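PDB 4QBN: nuclease from Salmonella phage SETP3, which probably cleaves nucleic acids as a magnesium-dependent nuclease of the VRR-NUC family, acting on their phosphodiester bonds. Local coordinates for residues R6-Y10 and V79-K83; Y10-F15 and V85-I89; L18-K24 and D35-P41; I45-K51 and A74-G80. All coordinates share one frame; numbering follows the deposited sequence.

Interaction 1: residues R6-Y10 and V79-K83; sequences RVQKY and VGSFK. With SO4 (sulfate ion), chain D.
Val7, inside helix 3-17, lies alongside the turn between strand 75-79 and helix 82-92, its CA 5.9 Å from that of Ser81, and no hydrogen bond links the two backbones. The aromatic pair carries most of the contact. Tyr10 and Phe82 form an offset stack, ring centroids 4.3 Å apart and planes 24° from parallel, with Phe82 CD2 over the centre of the Tyr10 ring. CG of Tyr10 is anti to its backbone N (chi1 178°), which sends the ring out from the helix over Phe82. The CA-CB bond of Tyr10 points toward the turn and puts CB above the Phe82 rim, a CH-pi contact 4.0 Å from the centroid. Beside the stack, Val7 wedges into the turn: CG1 lies 3.9 Å from Ser81 N, while CG2 reaches Phe82 CD1. The turn leads into helix 82-92 with Ser81 at its N-cap; its OG accepts from Gln84 N and is also bonded to Glu54. A sulfate, probably from the crystallisation liquor, sits at this helix end, where Phe82 N donates to O2 (3.1 Å) and Lys83 N to O4 (2.9 Å). The helix dipole would probably favour an anion here. Val79 CG2 meets Val7 CG1 on the inner side, toward the sheet.

Interaction 2: residues Y10-F15 and V85-I89; sequences YAKERF and VDKLI
Val85 and Ile89, one turn apart on helix 82-92, point at helix 3-17 and form the apolar centre of a helix-helix contact on one side of the mixed sheet. The short axes run in the same general direction, 31° apart, with a closest approach of 10.8 Å. Val85 CG2 meets Ala11 CB, and the small alanine lets the backbones come nearest here, CA to CA 6.1 Å. Val85 CG1 reaches Tyr10 CE2 at 3.8 Å. A turn further on, the CD1 methyl of Ile89 fits between Phe15 and Arg14: it touches Phe15 CE1 at 3.8 Å and lies over the centre of the Arg14 guanidinium, 3.7 Å above its plane. Leu88 CD2 approaches the Phe15 ring at its edge, and Phe15 continues inward onto Val22 of strand 21-27. Toward the outside the contact turns polar. Arg14 CG lies over the rim of the Tyr10 ring; the bends at chi2 (-91°) and chi3 beyond it turn the guanidinium so that NH1 reaches Asp86 OD1. This salt bridge is short, 2.6 Å from NH1 to OD1, but its hydrogen bond is bent and weak. The same OD1 receives Tyr10 OH on its syn lone pair at 2.5 Å, the carboxylate turned 77° from the ring plane. One water accepts from Arg14 NH1 and donates to Asp86 O.

Interaction 3: residues L18-K24 and D35-P41; sequences LGGLVRK and DLLVILP
Leu40 CD2 fills the hollow over Gly20, 3.8 Å from Gly20 CA, and also touches Leu18 CB. Pro41 closes this end, its CG set 3.5 Å from Leu18 O, beside Gly19, whose positive phi completes the Schellman motif ending helix 3-17. Beyond the glycines the chains form an antiparallel hairpin. Leu21 with Ile39 and Arg23 with Leu37 are hydrogen-bonded pairs, joined by four backbone bonds between 2.8 and 2.9 Å. Side chains alternate between the faces. On one, Leu21 CB and Ile39 CB abut, 4.2 Å apart. The Arg23 guanidinium folds back on this face, with one side over Leu21 CG. Its NH1 donates to Val22 O from above the carbonyl plane, while NE makes a salt bridge to Glu65 of the second subunit. On the other face, chi1 (-62°) and chi2 (178°) of Leu36 together bring its CD2 into the notch between Val22 CG1, 3.7 Å away, and Lys24 CG. Lys24 and Leu36 point the same way. At the far end, Asp35 and Leu36 both face Val48 in a classic beta bulge. Helix 3-17 covers the Val22 face through Phe15, strand 44-50 flanks strand 36-40, and the Leu21 face packs on Phe69 of the second subunit.

Interaction 4: residues I45-K51 and A74-G80; sequences IWFVEVK and ANVFVVG
Phe77 turns an edge onto Trp46 in a T-shaped pair: its CE2 lies 3.6 Å above the indole plane, toward the rim, and the planes stand 70° apart. Asn75 meets the same indole, its CB 3.7 Å from Trp46 CD1, and its ND2 donates to Ile45 O at 3.2 Å with that oxygen in the amide plane. A water bridges the strands at this end, donating to Ile45 O and accepting from Asn75 N. Farther along the same face, Val79 CG2 settles 4.0 Å from Val48 CG1 and 4.1 Å from Val50 CG2; with CG2 between the backbone N and carbonyl carbon (chi1 -64° for CG1), the methyl points at the neighbouring strand. On the other face, Phe47 CB meets Val76 CG2 and Glu49 CB meets Val78 CG2; just past the strand end, Lys51 CG packs on Val78 CG1. The parallel ladder sets this spacing, with bonds running from Phe47 N to Asn75 O through to Lys51 N and Val79 O, the last 2.8 Å long. Beyond it, Asp35 N donates to Glu49 OE1. The two strands belong to a beta-alpha-beta crossover whose helix 60-71 covers the Phe47 face through Phe69 and His66. Helix 82-92 lies against the Trp46 face with Leu88 and Tyr92, and strand 36-40 borders strand 44-50 on its other side.

In the fold
Interactions 1 and 2 are consecutive parts of one helix pair, with centres 7 Å apart and Tyr10 in both. Interactions 3 and 4 build the sheet beneath it. Leu88 of interaction 2 ties the layers together, its CD1 3.5 Å from Phe77 CG, while Phe15 CD2 meets Val38 CG2 of interaction 3 at 3.6 Å. Val79 belongs to interactions 1 and 4, where its strand passes into helix 82-92. Between interactions 3 and 4, Asp35 OD2 lies 2.8 Å from Val50 N. A different sulfate, also probably from the crystallisation liquor, lies about 5 Å from the Glu49 side chain. Both sheet contacts also touch the second subunit, whereas the helix pair does not.

Interaction 1: residues R6-Y10 and V79-K83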
loop_
_atom_site.group_PDB
_atom_site.type_symbol
_atom_site.label_atom_id
_atom_site.label_comp_id
_atom_site.label_asym_id
_atom_site.label_seq_id
_atom_site.Cartn_x
_atom_site.Cartn_y
_atom_site.Cartn_z
ATOM N N ARG A 6 3.287 12.983 17.014
ATOM C CA ARG A 6 3.815 14.248 16.495
ATOM C C ARG A 6 4.707 14.049 15.274
ATOM O O ARG A 6 4.641 14.848 14.310
ATOM C CB ARG A 6 4.589 14.998 17.585
ATOM C CG ARG A 6 3.647 15.791 18.488
ATOM C CD ARG A 6 3.787 15.430 19.935
ATOM N NE ARG A 6 5.157 15.493 20.447
ATOM C CZ ARG A 6 5.482 15.170 21.701
ATOM N NH1 ARG A 6 4.549 14.764 22.555
ATOM N NH2 ARG A 6 6.745 15.254 22.109
ATOM N N VAL A 7 5.560 13.030 15.312
ATOM C CA VAL A 7 6.420 12.754 14.160
ATOM C C VAL A 7 5.543 12.328 12.998
ATOM O O VAL A 7 5.798 12.659 11.839
ATOM C CB VAL A 7 7.447 11.667 14.459
ATOM C CG1 VAL A 7 8.296 11.301 13.174
ATOM C CG2 VAL A 7 8.353 12.132 15.629
ATOM N N GLN A 8 4.527 11.517 13.278
ATOM C CA GLN A 8 3.664 11.062 12.197
ATOM C C GLN A 8 2.921 12.233 11.526
ATOM O O GLN A 8 2.749 12.274 10.289
ATOM C CB GLN A 8 2.664 10.046 12.741
ATOM C CG GLN A 8 1.825 9.443 11.681
ATOM C CD GLN A 8 1.044 8.273 12.252
ATOM O OE1 GLN A 8 -0.197 8.265 12.231
ATOM N NE2 GLN A 8 1.771 7.292 12.809
ATOM N N LYS A 9 2.454 13.171 12.333
ATOM C CA LYS A 9 1.761 14.315 11.770
ATOM C C LYS A 9 2.690 15.176 10.919
ATOM O O LYS A 9 2.284 15.726 9.894
ATOM C CB LYS A 9 1.161 15.146 12.871
ATOM C CG LYS A 9 0.493 16.438 12.422
ATOM C CD LYS A 9 -0.206 17.082 13.644
ATOM C CE LYS A 9 -0.017 18.601 13.737
ATOM N NZ LYS A 9 -0.822 19.373 12.740
ATOM N N TYR A 10 3.928 15.334 11.356
ATOM C CA TYR A 10 4.880 16.151 10.587
ATOM C C TYR A 10 5.185 15.499 9.272
ATOM O O TYR A 10 5.266 16.150 8.203
ATOM C CB TYR A 10 6.166 16.297 11.388
ATOM C CG TYR A 10 7.241 17.064 10.701
ATOM C CD1 TYR A 10 7.165 18.437 10.573
ATOM C CD2 TYR A 10 8.362 16.411 10.214
ATOM C CE1 TYR A 10 8.180 19.154 9.984
ATOM C CE2 TYR A 10 9.403 17.127 9.607
ATOM C CZ TYR A 10 9.293 18.475 9.493
ATOM O OH TYR A 10 10.328 19.171 8.890
ATOM N N VAL A 79 11.204 6.100 10.411
ATOM C CA VAL A 79 11.644 7.413 10.887
ATOM C C VAL A 79 11.210 7.585 12.316
ATOM O O VAL A 79 10.198 7.071 12.727
ATOM C CB VAL A 79 11.091 8.569 10.029
ATOM C CG1 VAL A 79 11.657 8.495 8.567
ATOM C CG2 VAL A 79 9.583 8.567 10.053
ATOM N N GLY A 80 11.994 8.287 13.094
ATOM C CA GLY A 80 11.628 8.403 14.492
ATOM C C GLY A 80 11.881 9.761 15.055
ATOM O O GLY A 80 11.943 9.949 16.273
ATOM N N SER A 81 12.069 10.736 14.187
ATOM C CA SER A 81 12.284 12.095 14.678
ATOM C C SER A 81 12.009 13.001 13.517
ATOM O O SER A 81 12.003 12.563 12.381
ATOM C CB SER A 81 13.743 12.306 15.136
ATOM O OG SER A 81 14.610 12.162 13.992
ATOM N N PHE A 82 11.821 14.290 13.792
ATOM C CA PHE A 82 11.608 15.248 12.694
ATOM C C PHE A 82 12.817 15.294 11.760
ATOM O O PHE A 82 12.687 15.467 10.537
ATOM C CB PHE A 82 11.397 16.658 13.235
ATOM C CG PHE A 82 10.003 16.904 13.778
ATOM C CD1 PHE A 82 9.417 16.010 14.661
ATOM C CD2 PHE A 82 9.292 18.041 13.417
ATOM C CE1 PHE A 82 8.128 16.242 15.198
ATOM C CE2 PHE A 82 8.001 18.271 13.940
ATOM C CZ PHE A 82 7.429 17.360 14.826
ATOM N N LYS A 83 14.012 15.202 12.339
ATOM C CA LYS A 83 15.213 15.265 11.518
ATOM C C LYS A 83 15.251 14.087 10.539
ATOM O O LYS A 83 15.653 14.240 9.360
ATOM C CB LYS A 83 16.449 15.292 12.429
ATOM C CG LYS A 83 17.747 15.625 11.731
ATOM C CD LYS A 83 18.735 16.146 12.755
ATOM C CE LYS A 83 20.046 16.621 12.099
ATOM N NZ LYS A 83 20.936 15.487 11.636
HETATM S S SO4 D . 14.051 15.881 16.490
HETATM O O1 SO4 D . 14.960 15.262 17.464
HETATM O O2 SO4 D . 12.696 15.246 16.639
HETATM O O3 SO4 D . 13.976 17.335 16.642
HETATM O O4 SO4 D . 14.634 15.723 15.163
#

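Interaction 2: residues Y10-F15 and V85-I89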
loop_
_atom_site.group_PDB
_atom_site.type_symbol
_atom_site.label_atom_id
_atom_site.label_comp_id
_atom_site.label_asym_id
_atom_site.label_seq_id
_atom_site.Cartn_x
_atom_site.Cartn_y
_atom_site.Cartn_z
ATOM N N TYR A 10 3.928 15.334 11.356
ATOM C CA TYR A 10 4.880 16.151 10.587
ATOM C C TYR A 10 5.185 15.499 9.272
ATOM O O TYR A 10 5.266 16.150 8.203
ATOM C CB TYR A 10 6.166 16.297 11.388
ATOM C CG TYR A 10 7.241 17.064 10.701
ATOM C CD1 TYR A 10 7.165 18.437 10.573
ATOM C CD2 TYR A 10 8.362 16.411 10.214
ATOM C CE1 TYR A 10 8.180 19.154 9.984
ATOM C CE2 TYR A 10 9.403 17.127 9.607
ATOM C CZ TYR A 10 9.293 18.475 9.493
ATOM O OH TYR A 10 10.328 19.171 8.890
ATOM N N ALA A 11 5.370 14.185 9.335
ATOM C CA ALA A 11 5.655 13.449 8.130
ATOM C C ALA A 11 4.462 13.613 7.164
ATOM O O ALA A 11 4.613 13.843 5.938
ATOM C CB ALA A 11 5.918 11.939 8.440
ATOM N N LYS A 12 3.269 13.450 7.694
ATOM C CA LYS A 12 2.096 13.561 6.832
ATOM C C LYS A 12 2.075 14.910 6.159
ATOM O O LYS A 12 1.841 15.008 4.962
ATOM C CB LYS A 12 0.803 13.349 7.656
ATOM C CG LYS A 12 -0.478 13.622 6.878
ATOM C CD LYS A 12 -1.692 13.123 7.704
ATOM C CE LYS A 12 -2.984 13.237 6.952
ATOM N NZ LYS A 12 -3.298 14.661 6.760
ATOM N N GLU A 13 2.321 15.973 6.927
ATOM C CA GLU A 13 2.331 17.333 6.360
ATOM C C GLU A 13 3.403 17.603 5.304
ATOM O O GLU A 13 3.150 18.251 4.274
ATOM C CB GLU A 13 2.448 18.353 7.507
ATOM C CG GLU A 13 1.186 18.362 8.407
ATOM C CD GLU A 13 1.319 19.228 9.654
ATOM O OE1 GLU A 13 2.471 19.437 10.145
ATOM O OE2 GLU A 13 0.255 19.672 10.166
ATOM N N ARG A 14 4.608 17.109 5.554
ATOM C CA ARG A 14 5.698 17.228 4.574
ATOM C C ARG A 14 5.375 16.494 3.282
ATOM O O ARG A 14 5.638 17.014 2.200
ATOM C CB ARG A 14 6.994 16.670 5.150
ATOM C CG ARG A 14 7.532 17.500 6.336
ATOM C CD ARG A 14 8.522 18.652 5.966
ATOM N NE ARG A 14 9.098 18.666 4.596
ATOM C CZ ARG A 14 10.398 18.528 4.275
ATOM N NH1 ARG A 14 11.321 18.325 5.208
ATOM N NH2 ARG A 14 10.784 18.594 3.001
ATOM N N PHE A 15 4.823 15.286 3.369
ATOM C CA PHE A 15 4.482 14.542 2.164
ATOM C C PHE A 15 3.330 15.172 1.420
ATOM O O PHE A 15 3.304 15.182 0.193
ATOM C CB PHE A 15 4.096 13.104 2.521
ATOM C CG PHE A 15 5.225 12.323 3.151
ATOM C CD1 PHE A 15 6.525 12.538 2.747
ATOM C CD2 PHE A 15 4.961 11.351 4.143
ATOM C CE1 PHE A 15 7.581 11.778 3.309
ATOM C CE2 PHE A 15 6.010 10.613 4.717
ATOM C CZ PHE A 15 7.316 10.845 4.292
ATOM N N VAL A 85 12.716 12.573 9.241
ATOM C CA VAL A 85 11.768 12.812 8.157
ATOM C C VAL A 85 12.415 13.715 7.104
ATOM O O VAL A 85 12.340 13.486 5.873
ATOM C CB VAL A 85 10.469 13.486 8.699
ATOM C CG1 VAL A 85 9.555 13.969 7.560
ATOM C CG2 VAL A 85 9.708 12.498 9.591
ATOM N N ASP A 86 13.037 14.769 7.586
ATOM C CA ASP A 86 13.718 15.724 6.690
ATOM C C ASP A 86 14.835 15.053 5.859
ATOM O O ASP A 86 14.925 15.294 4.640
ATOM C CB ASP A 86 14.300 16.882 7.496
ATOM C CG ASP A 86 13.218 17.757 8.151
ATOM O OD1 ASP A 86 12.084 17.876 7.600
ATOM O OD2 ASP A 86 13.511 18.331 9.225
ATOM N N LYS A 87 15.633 14.180 6.491
ATOM C CA LYS A 87 16.721 13.470 5.771
ATOM C C LYS A 87 16.198 12.490 4.785
ATOM O O LYS A 87 16.800 12.276 3.753
ATOM C CB LYS A 87 17.650 12.731 6.704
ATOM C CG LYS A 87 18.527 13.616 7.437
ATOM C CD LYS A 87 19.375 12.771 8.355
ATOM C CE LYS A 87 20.260 13.643 9.184
ATOM N NZ LYS A 87 21.158 12.845 10.065
ATOM N N LEU A 88 15.097 11.827 5.124
ATOM C CA LEU A 88 14.495 10.885 4.176
ATOM C C LEU A 88 14.092 11.619 2.886
ATOM O O LEU A 88 14.360 11.174 1.748
ATOM C CB LEU A 88 13.286 10.193 4.830
ATOM C CG LEU A 88 12.387 9.406 3.895
ATOM C CD1 LEU A 88 13.199 8.230 3.298
ATOM C CD2 LEU A 88 11.118 8.940 4.702
ATOM N N ILE A 89 13.411 12.750 3.032
ATOM C CA ILE A 89 13.019 13.472 1.840
ATOM C C ILE A 89 14.220 13.989 1.063
ATOM O O ILE A 89 14.269 13.883 -0.172
ATOM C CB ILE A 89 12.010 14.596 2.240
ATOM C CG1 ILE A 89 10.724 13.896 2.730
ATOM C CG2 ILE A 89 11.765 15.523 1.087
ATOM C CD1 ILE A 89 9.757 14.914 3.431
HETATM O O HOH W 1 14.002 17.607 3.726
#

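Interaction 3: residues L18-K24 and D35-P41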
loop_
_atom_site.group_PDB
_atom_site.type_symbol
_atom_site.label_atom_id
_atom_site.label_comp_id
_atom_site.label_asym_id
_atom_site.label_seq_id
_atom_site.Cartn_x
_atom_site.Cartn_y
_atom_site.Cartn_z
ATOM N N LEU A 18 4.398 17.950 -0.878
ATOM C CA LEU A 18 4.997 17.504 -2.124
ATOM C C LEU A 18 3.952 16.974 -3.103
ATOM O O LEU A 18 4.315 16.442 -4.150
ATOM C CB LEU A 18 5.979 16.358 -1.844
ATOM C CG LEU A 18 7.187 16.749 -0.957
ATOM C CD1 LEU A 18 7.938 15.479 -0.552
ATOM C CD2 LEU A 18 8.101 17.704 -1.693
ATOM N N GLY A 19 2.688 17.051 -2.763
ATOM C CA GLY A 19 1.643 16.561 -3.628
ATOM C C GLY A 19 1.212 15.132 -3.276
ATOM O O GLY A 19 0.396 14.525 -3.972
ATOM N N GLY A 20 1.753 14.577 -2.189
ATOM C CA GLY A 20 1.520 13.154 -1.854
ATOM C C GLY A 20 0.152 12.899 -1.202
ATOM O O GLY A 20 -0.474 13.813 -0.683
ATOM N N LEU A 21 -0.316 11.652 -1.262
ATOM C CA LEU A 21 -1.569 11.260 -0.583
ATOM C C LEU A 21 -1.063 10.417 0.559
ATOM O O LEU A 21 -0.225 9.554 0.322
ATOM C CB LEU A 21 -2.371 10.374 -1.525
ATOM C CG LEU A 21 -3.760 9.985 -0.992
ATOM C CD1 LEU A 21 -4.646 11.223 -0.871
ATOM C CD2 LEU A 21 -4.368 9.016 -1.979
ATOM N N VAL A 22 -1.538 10.633 1.777
ATOM C CA VAL A 22 -1.033 9.815 2.895
ATOM C C VAL A 22 -2.181 9.045 3.522
ATOM O O VAL A 22 -3.229 9.647 3.772
ATOM C CB VAL A 22 -0.413 10.686 3.967
ATOM C CG1 VAL A 22 0.096 9.806 5.171
ATOM C CG2 VAL A 22 0.759 11.462 3.334
ATOM N N ARG A 23 -2.001 7.740 3.791
ATOM C CA ARG A 23 -3.087 6.948 4.434
ATOM C C ARG A 23 -2.481 6.152 5.600
ATOM O O ARG A 23 -1.354 5.675 5.464
ATOM C CB ARG A 23 -3.683 5.928 3.454
ATOM C CG ARG A 23 -4.442 6.622 2.261
ATOM C CD ARG A 23 -5.753 7.112 2.832
ATOM N NE ARG A 23 -6.600 7.799 1.822
ATOM C CZ ARG A 23 -6.650 9.132 1.662
ATOM N NH1 ARG A 23 -5.869 9.937 2.380
ATOM N NH2 ARG A 23 -7.496 9.653 0.760
ATOM N N LYS A 24 -3.247 6.003 6.671
ATOM C CA LYS A 24 -2.851 5.119 7.792
ATOM C C LYS A 24 -3.287 3.691 7.468
ATOM O O LYS A 24 -4.468 3.376 7.390
ATOM C CB LYS A 24 -3.435 5.606 9.098
ATOM C CG LYS A 24 -2.910 6.979 9.545
ATOM C CD LYS A 24 -3.605 7.419 10.866
ATOM C CE LYS A 24 -3.310 8.885 11.226
ATOM N NZ LYS A 24 -3.865 9.302 12.588
ATOM N N ASP A 35 3.113 1.902 9.107
ATOM C CA ASP A 35 2.158 2.901 9.632
ATOM C C ASP A 35 1.544 3.758 8.539
ATOM O O ASP A 35 0.321 4.085 8.608
ATOM C CB ASP A 35 2.836 3.824 10.655
ATOM C CG ASP A 35 3.259 3.083 11.886
ATOM O OD1 ASP A 35 2.405 2.286 12.358
ATOM O OD2 ASP A 35 4.413 3.287 12.368
ATOM N N LEU A 36 2.364 4.195 7.568
ATOM C CA LEU A 36 1.859 5.108 6.536
ATOM C C LEU A 36 2.059 4.575 5.139
ATOM O O LEU A 36 3.129 4.015 4.821
ATOM C CB LEU A 36 2.597 6.463 6.616
ATOM C CG LEU A 36 2.448 7.248 7.905
ATOM C CD1 LEU A 36 3.282 8.529 7.821
ATOM C CD2 LEU A 36 0.947 7.677 8.102
ATOM N N LEU A 37 1.045 4.721 4.283
ATOM C CA LEU A 37 1.234 4.526 2.816
ATOM C C LEU A 37 1.293 5.939 2.254
ATOM O O LEU A 37 0.436 6.769 2.610
ATOM C CB LEU A 37 -0.003 3.785 2.271
ATOM C CG LEU A 37 -0.123 3.806 0.731
ATOM C CD1 LEU A 37 1.035 3.034 0.056
ATOM C CD2 LEU A 37 -1.501 3.223 0.377
ATOM N N VAL A 38 2.291 6.208 1.415
ATOM C CA VAL A 38 2.513 7.547 0.896
ATOM C C VAL A 38 2.551 7.362 -0.603
ATOM O O VAL A 38 3.393 6.622 -1.127
ATOM C CB VAL A 38 3.858 8.144 1.373
ATOM C CG1 VAL A 38 4.021 9.560 0.875
ATOM C CG2 VAL A 38 3.883 8.164 2.931
ATOM N N ILE A 39 1.652 8.043 -1.296
ATOM C CA ILE A 39 1.638 7.949 -2.780
ATOM C C ILE A 39 2.074 9.313 -3.289
ATOM O O ILE A 39 1.331 10.272 -3.096
ATOM C CB ILE A 39 0.215 7.683 -3.341
ATOM C CG1 ILE A 39 -0.531 6.532 -2.631
ATOM C CG2 ILE A 39 0.290 7.481 -4.909
ATOM C CD1 ILE A 39 -0.070 5.235 -2.974
ATOM N N LEU A 40 3.271 9.411 -3.881
ATOM C CA LEU A 40 3.853 10.683 -4.323
ATOM C C LEU A 40 3.716 10.740 -5.854
ATOM O O LEU A 40 3.459 9.719 -6.483
ATOM C CB LEU A 40 5.322 10.758 -3.893
ATOM C CG LEU A 40 5.466 10.894 -2.366
ATOM C CD1 LEU A 40 6.902 10.495 -1.969
ATOM C CD2 LEU A 40 5.259 12.349 -2.093
ATOM N N PRO A 41 3.786 11.948 -6.423
ATOM C CA PRO A 41 3.651 12.132 -7.858
ATOM C C PRO A 41 4.606 11.229 -8.661
ATOM O O PRO A 41 5.702 10.879 -8.211
ATOM C CB PRO A 41 3.973 13.603 -8.031
ATOM C CG PRO A 41 3.401 14.261 -6.761
ATOM C CD PRO A 41 3.766 13.228 -5.689
#

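Interaction 4: residues I45-K51 and A74-G80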
loop_
_atom_site.group_PDB
_atom_site.type_symbol
_atom_site.label_atom_id
_atom_site.label_comp_id
_atom_site.label_asym_id
_atom_site.label_seq_id
_atom_site.Cartn_x
_atom_site.Cartn_y
_atom_site.Cartn_z
ATOM N N ILE A 45 5.898 5.113 -4.638
ATOM C CA ILE A 45 5.088 4.609 -3.522
ATOM C C ILE A 45 6.043 4.362 -2.347
ATOM O O ILE A 45 7.008 3.618 -2.531
ATOM C CB ILE A 45 4.487 3.252 -3.882
ATOM C CG1 ILE A 45 3.705 3.286 -5.207
ATOM C CG2 ILE A 45 3.565 2.749 -2.751
ATOM C CD1 ILE A 45 2.524 4.204 -5.148
ATOM N N TRP A 46 5.776 4.938 -1.190
ATOM C CA TRP A 46 6.662 4.715 -0.009
ATOM C C TRP A 46 5.805 4.141 1.083
ATOM O O TRP A 46 4.647 4.553 1.254
ATOM C CB TRP A 46 7.252 6.027 0.516
ATOM C CG TRP A 46 8.387 6.634 -0.328
ATOM C CD1 TRP A 46 8.863 6.186 -1.524
ATOM C CD2 TRP A 46 9.109 7.811 -0.012
ATOM N NE1 TRP A 46 9.923 7.001 -1.968
ATOM C CE2 TRP A 46 10.086 8.005 -1.036
ATOM C CE3 TRP A 46 9.056 8.708 1.089
ATOM C CZ2 TRP A 46 11.027 9.059 -1.009
ATOM C CZ3 TRP A 46 10.016 9.771 1.115
ATOM C CH2 TRP A 46 10.965 9.927 0.073
ATOM N N PHE A 47 6.393 3.245 1.847
ATOM C CA PHE A 47 5.732 2.737 3.039
ATOM C C PHE A 47 6.589 3.242 4.167
ATOM O O PHE A 47 7.787 3.018 4.172
ATOM C CB PHE A 47 5.759 1.201 2.999
ATOM C CG PHE A 47 4.938 0.658 1.851
ATOM C CD1 PHE A 47 3.560 0.476 2.032
ATOM C CD2 PHE A 47 5.522 0.350 0.648
ATOM C CE1 PHE A 47 2.790 0.007 0.973
ATOM C CE2 PHE A 47 4.767 -0.123 -0.439
ATOM C CZ PHE A 47 3.366 -0.302 -0.251
ATOM N N VAL A 48 5.983 3.916 5.114
ATOM C CA VAL A 48 6.786 4.570 6.161
ATOM C C VAL A 48 6.344 4.132 7.555
ATOM O O VAL A 48 5.170 4.239 7.905
ATOM C CB VAL A 48 6.676 6.113 6.038
ATOM C CG1 VAL A 48 7.469 6.776 7.203
ATOM C CG2 VAL A 48 7.270 6.524 4.696
ATOM N N GLU A 49 7.299 3.660 8.378
ATOM C CA GLU A 49 6.972 3.237 9.714
ATOM C C GLU A 49 7.427 4.361 10.635
ATOM O O GLU A 49 8.506 4.859 10.439
ATOM C CB GLU A 49 7.748 1.953 10.037
ATOM C CG GLU A 49 7.500 1.488 11.470
ATOM C CD GLU A 49 6.149 0.719 11.665
ATOM O OE1 GLU A 49 5.400 0.528 10.674
ATOM O OE2 GLU A 49 5.815 0.350 12.825
ATOM N N VAL A 50 6.618 4.784 11.597
ATOM C CA VAL A 50 7.019 5.901 12.433
ATOM C C VAL A 50 7.205 5.467 13.873
ATOM O O VAL A 50 6.326 4.786 14.427
ATOM C CB VAL A 50 5.966 7.026 12.370
ATOM C CG1 VAL A 50 6.411 8.171 13.271
ATOM C CG2 VAL A 50 5.768 7.463 10.939
ATOM N N LYS A 51 8.337 5.836 14.484
ATOM C CA LYS A 51 8.617 5.474 15.870
ATOM C C LYS A 51 8.775 6.709 16.747
ATOM O O LYS A 51 8.893 7.832 16.260
ATOM C CB LYS A 51 9.905 4.653 15.954
ATOM C CG LYS A 51 9.878 3.356 15.097
ATOM C CD LYS A 51 8.619 2.496 15.368
ATOM C CE LYS A 51 8.851 1.769 16.655
ATOM N NZ LYS A 51 7.867 0.706 17.084
ATOM N N ALA A 74 10.407 -3.008 -2.917
ATOM C CA ALA A 74 9.541 -1.888 -2.482
ATOM C C ALA A 74 10.298 -0.910 -1.566
ATOM O O ALA A 74 11.322 -1.283 -0.989
ATOM C CB ALA A 74 8.265 -2.453 -1.738
ATOM N N ASN A 75 9.814 0.335 -1.437
ATOM C CA ASN A 75 10.482 1.371 -0.624
ATOM C C ASN A 75 9.885 1.364 0.758
ATOM O O ASN A 75 8.717 1.670 0.907
ATOM C CB ASN A 75 10.199 2.767 -1.237
ATOM C CG ASN A 75 10.794 2.919 -2.630
ATOM O OD1 ASN A 75 11.961 2.618 -2.791
ATOM N ND2 ASN A 75 9.994 3.354 -3.642
ATOM N N VAL A 76 10.665 1.009 1.790
ATOM C CA VAL A 76 10.101 0.978 3.136
ATOM C C VAL A 76 11.090 1.706 4.018
ATOM O O VAL A 76 12.280 1.364 4.029
ATOM C CB VAL A 76 10.000 -0.465 3.641
ATOM C CG1 VAL A 76 9.481 -0.449 5.043
ATOM C CG2 VAL A 76 9.101 -1.303 2.685
ATOM N N PHE A 77 10.618 2.680 4.759
ATOM C CA PHE A 77 11.538 3.549 5.534
ATOM C C PHE A 77 11.056 3.631 6.930
ATOM O O PHE A 77 9.885 3.532 7.154
ATOM C CB PHE A 77 11.529 4.963 4.953
ATOM C CG PHE A 77 11.973 4.985 3.529
ATOM C CD1 PHE A 77 13.286 4.662 3.190
ATOM C CD2 PHE A 77 11.066 5.283 2.517
ATOM C CE1 PHE A 77 13.712 4.646 1.860
ATOM C CE2 PHE A 77 11.502 5.305 1.192
ATOM C CZ PHE A 77 12.816 4.983 0.875
ATOM N N VAL A 78 11.978 3.808 7.889
ATOM C CA VAL A 78 11.575 3.956 9.301
ATOM C C VAL A 78 12.074 5.307 9.785
ATOM O O VAL A 78 13.233 5.660 9.525
ATOM C CB VAL A 78 12.245 2.883 10.179
ATOM C CG1 VAL A 78 11.777 3.073 11.639
ATOM C CG2 VAL A 78 11.885 1.465 9.640
ATOM N N VAL A 79 11.204 6.100 10.411
ATOM C CA VAL A 79 11.644 7.413 10.887
ATOM C C VAL A 79 11.210 7.585 12.316
ATOM O O VAL A 79 10.198 7.071 12.727
ATOM C CB VAL A 79 11.091 8.569 10.029
ATOM C CG1 VAL A 79 11.657 8.495 8.567
ATOM C CG2 VAL A 79 9.583 8.567 10.053
ATOM N N GLY A 80 11.994 8.287 13.094
ATOM C CA GLY A 80 11.628 8.403 14.492
ATOM C C GLY A 80 11.881 9.761 15.055
ATOM O O GLY A 80 11.943 9.949 16.273
HETATM O O HOH W 2 7.390 0.873 -2.937
#